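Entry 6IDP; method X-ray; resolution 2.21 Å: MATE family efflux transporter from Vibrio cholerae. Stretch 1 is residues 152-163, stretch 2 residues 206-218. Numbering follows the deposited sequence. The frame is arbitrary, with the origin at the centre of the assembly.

Stretch 1, residues 152-163: SVCRANGNTLLP
Stretch 2 (206-218) IVAPKVAQRQWTS

How do the two backbones lie as stretch 2 begins? Helix 206-213 and helix 152-156 run the same general way, their axes 36° apart and 11.0 Å at closest approach, with the former kinked at Pro 209, which lacks an N-H to bond the turn before. In register, CA of Val 207 lies 7.9 Å from CA of Leu 162, and CA of Val 211 7.1 Å from CA of Cys 154. Val 207 (chi1 p) points toward stretch 1, its CG2 3.9 Å from Cys 154 SG and 4.2 Å from Leu 162 CD2.

What do Lys 210, Val 211 and Arg 214 contribute? Leu 162 (chi1 t, chi2 p) packs both methyls near Lys 210 CD, with CD1 at 3.9 Å and CD2 at 4.0 Å. One turn on from Val 207, Val 211 (t) places CG2 3.8 Å from Cys 154 SG (chi1 m); compact branched and sulfur side chains fill this buried space without polar demands. Arg 214 NH1 comes 3.5 Å from Leu 162 CD2.

How does the chain reach Trp 216? Gln 215, with phi/psi 58/45, ends the helix in a Schellman motif, Trp 216 N bonding back to Val 211 O (3.0 Å). Trp 216 (chi1 m, chi2 -12°) has the largest area covered by the other stretch, 116 Å². Asn 157 CB sits over its five-membered ring, 3.7 Å from the centroid, whereas Cys 154 SG lies at the edge of the six-membered ring. Asn 159 CB reaches CH2 of Trp 216 at 3.7 Å.

Which polar groups join the stretches? No direct hydrogen bond crosses; the polar link is a water that accepts from Asn 157 ND2 (3.2 Å) while donating to Trp 216 O (2.5 Å). Two bonds inside stretch 1 hold the asparagine side chains in place: Asn 157 (chi1 m, chi2 -97°) gives ND2 to Val 153 O (2.7 Å), and Asn 159 OD1 caps Leu 162 N at 2.9 Å.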

# COMPACT_ATOMS: atom_id res chain seq x y z
N SER A 152 -7.87 -1.14 10.07
CA SER A 152 -8.87 -0.71 9.10
C SER A 152 -10.19 -0.37 9.78
O SER A 152 -10.89 0.54 9.35
CB SER A 152 -9.08 -1.78 8.03
OG SER A 152 -7.87 -2.02 7.32
N VAL A 153 -10.53 -1.11 10.83
CA VAL A 153 -11.73 -0.81 11.60
C VAL A 153 -11.57 0.51 12.36
O VAL A 153 -12.50 1.32 12.41
CB VAL A 153 -12.08 -1.96 12.58
CG1 VAL A 153 -13.20 -1.55 13.52
CG2 VAL A 153 -12.45 -3.22 11.80
N CYS A 154 -10.40 0.73 12.95
CA CYS A 154 -10.09 2.00 13.61
C CYS A 154 -10.25 3.18 12.66
O CYS A 154 -10.91 4.17 12.98
CB CYS A 154 -8.65 2.01 14.15
SG CYS A 154 -8.34 0.88 15.52
N ARG A 155 -9.61 3.06 11.50
CA ARG A 155 -9.64 4.09 10.48
C ARG A 155 -11.07 4.31 9.98
O ARG A 155 -11.50 5.45 9.81
CB ARG A 155 -8.71 3.72 9.32
CG ARG A 155 -7.22 3.84 9.67
CD ARG A 155 -6.32 3.28 8.57
NE ARG A 155 -6.81 3.59 7.24
CZ ARG A 155 -7.10 2.68 6.32
NH1 ARG A 155 -6.93 1.39 6.57
NH2 ARG A 155 -7.56 3.06 5.13
N ALA A 156 -11.80 3.22 9.78
CA ALA A 156 -13.19 3.29 9.36
C ALA A 156 -14.03 4.09 10.36
O ALA A 156 -15.00 4.75 9.99
CB ALA A 156 -13.77 1.89 9.18
N ASN A 157 -13.64 4.03 11.63
CA ASN A 157 -14.31 4.79 12.68
C ASN A 157 -13.63 6.13 12.94
O ASN A 157 -13.81 6.73 14.00
CB ASN A 157 -14.36 3.97 13.97
CG ASN A 157 -15.40 2.87 13.92
OD1 ASN A 157 -16.52 3.04 14.41
ND2 ASN A 157 -15.05 1.74 13.32
N GLY A 158 -12.84 6.60 11.97
CA GLY A 158 -12.25 7.92 12.03
C GLY A 158 -11.06 8.08 12.96
O GLY A 158 -10.78 9.18 13.43
N ASN A 159 -10.35 6.99 13.21
CA ASN A 159 -9.18 7.04 14.09
C ASN A 159 -7.94 6.51 13.39
O ASN A 159 -7.85 5.33 13.06
CB ASN A 159 -9.44 6.25 15.38
CG ASN A 159 -8.33 6.40 16.40
OD1 ASN A 159 -7.15 6.18 16.10
ND2 ASN A 159 -8.69 6.78 17.62
N THR A 160 -6.97 7.40 13.17
CA THR A 160 -5.69 7.02 12.58
C THR A 160 -4.55 7.10 13.61
O THR A 160 -3.49 6.51 13.41
CB THR A 160 -5.33 7.92 11.37
OG1 THR A 160 -5.36 9.29 11.77
CG2 THR A 160 -6.31 7.70 10.23
N LEU A 161 -4.78 7.82 14.70
CA LEU A 161 -3.76 8.02 15.72
C LEU A 161 -3.36 6.69 16.36
O LEU A 161 -2.17 6.42 16.54
CB LEU A 161 -4.25 8.99 16.79
CG LEU A 161 -3.25 9.37 17.89
CD1 LEU A 161 -1.99 9.96 17.29
CD2 LEU A 161 -3.88 10.34 18.88
N LEU A 162 -4.34 5.86 16.68
CA LEU A 162 -4.08 4.58 17.34
C LEU A 162 -3.35 3.59 16.42
O LEU A 162 -2.34 3.01 16.83
CB LEU A 162 -5.38 3.97 17.87
CG LEU A 162 -5.28 2.64 18.62
CD1 LEU A 162 -4.33 2.75 19.80
CD2 LEU A 162 -6.66 2.19 19.08
N PRO A 163 -3.84 3.39 15.17
CA PRO A 163 -3.04 2.52 14.30
C PRO A 163 -1.67 3.10 13.97
O PRO A 163 -0.70 2.35 13.89
CB PRO A 163 -3.90 2.40 13.03
CG PRO A 163 -4.86 3.52 13.10
CD PRO A 163 -5.13 3.74 14.55
N ILE A 206 -2.93 -5.21 22.07
CA ILE A 206 -3.20 -3.84 22.51
C ILE A 206 -4.43 -3.24 21.82
O ILE A 206 -5.26 -2.60 22.48
CB ILE A 206 -1.98 -2.93 22.26
CG1 ILE A 206 -0.81 -3.36 23.14
CG2 ILE A 206 -2.34 -1.47 22.54
CD1 ILE A 206 0.45 -2.54 22.92
N VAL A 207 -4.56 -3.44 20.52
CA VAL A 207 -5.59 -2.76 19.75
C VAL A 207 -6.98 -3.41 19.88
O VAL A 207 -7.99 -2.72 19.84
CB VAL A 207 -5.21 -2.66 18.25
CG1 VAL A 207 -5.24 -4.03 17.58
CG2 VAL A 207 -6.12 -1.68 17.52
N ALA A 208 -7.01 -4.73 20.05
CA ALA A 208 -8.27 -5.46 20.09
C ALA A 208 -9.16 -5.08 21.28
O ALA A 208 -10.36 -4.89 21.11
CB ALA A 208 -8.01 -6.96 20.07
N PRO A 209 -8.59 -4.99 22.50
CA PRO A 209 -9.48 -4.56 23.59
C PRO A 209 -9.92 -3.10 23.47
O PRO A 209 -11.00 -2.76 23.94
CB PRO A 209 -8.63 -4.77 24.85
CG PRO A 209 -7.21 -4.76 24.36
CD PRO A 209 -7.26 -5.38 23.00
N LYS A 210 -9.09 -2.27 22.85
CA LYS A 210 -9.46 -0.87 22.64
C LYS A 210 -10.60 -0.76 21.64
O LYS A 210 -11.53 0.03 21.82
CB LYS A 210 -8.25 -0.07 22.17
CG LYS A 210 -7.30 0.35 23.29
CD LYS A 210 -5.94 0.74 22.74
CE LYS A 210 -5.15 1.58 23.73
NZ LYS A 210 -5.08 0.94 25.07
N VAL A 211 -10.54 -1.56 20.58
CA VAL A 211 -11.59 -1.59 19.58
C VAL A 211 -12.91 -2.07 20.19
O VAL A 211 -13.97 -1.51 19.91
CB VAL A 211 -11.19 -2.48 18.38
CG1 VAL A 211 -12.38 -2.80 17.51
CG2 VAL A 211 -10.09 -1.81 17.57
N ALA A 212 -12.83 -3.08 21.04
CA ALA A 212 -14.01 -3.62 21.70
C ALA A 212 -14.59 -2.63 22.71
O ALA A 212 -15.81 -2.48 22.80
CB ALA A 212 -13.67 -4.93 22.39
N GLN A 213 -13.72 -1.96 23.46
CA GLN A 213 -14.14 -0.98 24.46
C GLN A 213 -14.91 0.17 23.81
O GLN A 213 -15.87 0.70 24.38
CB GLN A 213 -12.93 -0.44 25.22
CG GLN A 213 -13.25 0.37 26.47
CD GLN A 213 -13.59 1.82 26.19
OE1 GLN A 213 -13.09 2.41 25.23
NE2 GLN A 213 -14.46 2.40 27.01
N ARG A 214 -14.49 0.55 22.61
CA ARG A 214 -15.12 1.64 21.87
C ARG A 214 -16.31 1.13 21.07
O ARG A 214 -16.97 1.91 20.37
CB ARG A 214 -14.11 2.31 20.94
CG ARG A 214 -13.01 3.07 21.66
CD ARG A 214 -12.03 3.65 20.68
NE ARG A 214 -11.03 4.50 21.33
CZ ARG A 214 -9.77 4.14 21.54
NH1 ARG A 214 -9.35 2.94 21.16
NH2 ARG A 214 -8.94 4.97 22.14
N GLN A 215 -16.58 -0.17 21.18
CA GLN A 215 -17.71 -0.82 20.52
C GLN A 215 -17.66 -0.64 19.01
O GLN A 215 -18.67 -0.34 18.37
CB GLN A 215 -19.04 -0.29 21.09
CG GLN A 215 -19.30 -0.75 22.52
CD GLN A 215 -20.51 -0.07 23.14
OE1 GLN A 215 -21.41 0.40 22.44
NE2 GLN A 215 -20.54 -0.02 24.46
N TRP A 216 -16.48 -0.85 18.44
CA TRP A 216 -16.29 -0.76 17.00
C TRP A 216 -16.45 -2.14 16.35
O TRP A 216 -16.47 -2.26 15.13
CB TRP A 216 -14.93 -0.16 16.67
CG TRP A 216 -14.84 1.29 17.01
CD1 TRP A 216 -15.88 2.12 17.34
CD2 TRP A 216 -13.66 2.10 17.04
NE1 TRP A 216 -15.41 3.39 17.58
CE2 TRP A 216 -14.05 3.40 17.40
CE3 TRP A 216 -12.30 1.84 16.81
CZ2 TRP A 216 -13.14 4.45 17.53
CZ3 TRP A 216 -11.40 2.88 16.93
CH2 TRP A 216 -11.82 4.17 17.29
N THR A 217 -16.55 -3.16 17.19
CA THR A 217 -16.84 -4.51 16.74
C THR A 217 -17.94 -5.13 17.58
O THR A 217 -18.03 -4.88 18.79
CB THR A 217 -15.59 -5.43 16.81
OG1 THR A 217 -15.02 -5.35 18.12
CG2 THR A 217 -14.56 -5.01 15.78
N SER A 218 -18.79 -5.93 16.94
CA SER A 218 -19.82 -6.68 17.66
C SER A 218 -19.96 -8.07 17.08
O SER A 218 -19.81 -8.27 15.87
CB SER A 218 -21.16 -5.95 17.60
OG SER A 218 -22.19 -6.76 18.14
O HOH W 1 -16.98 -0.78 13.14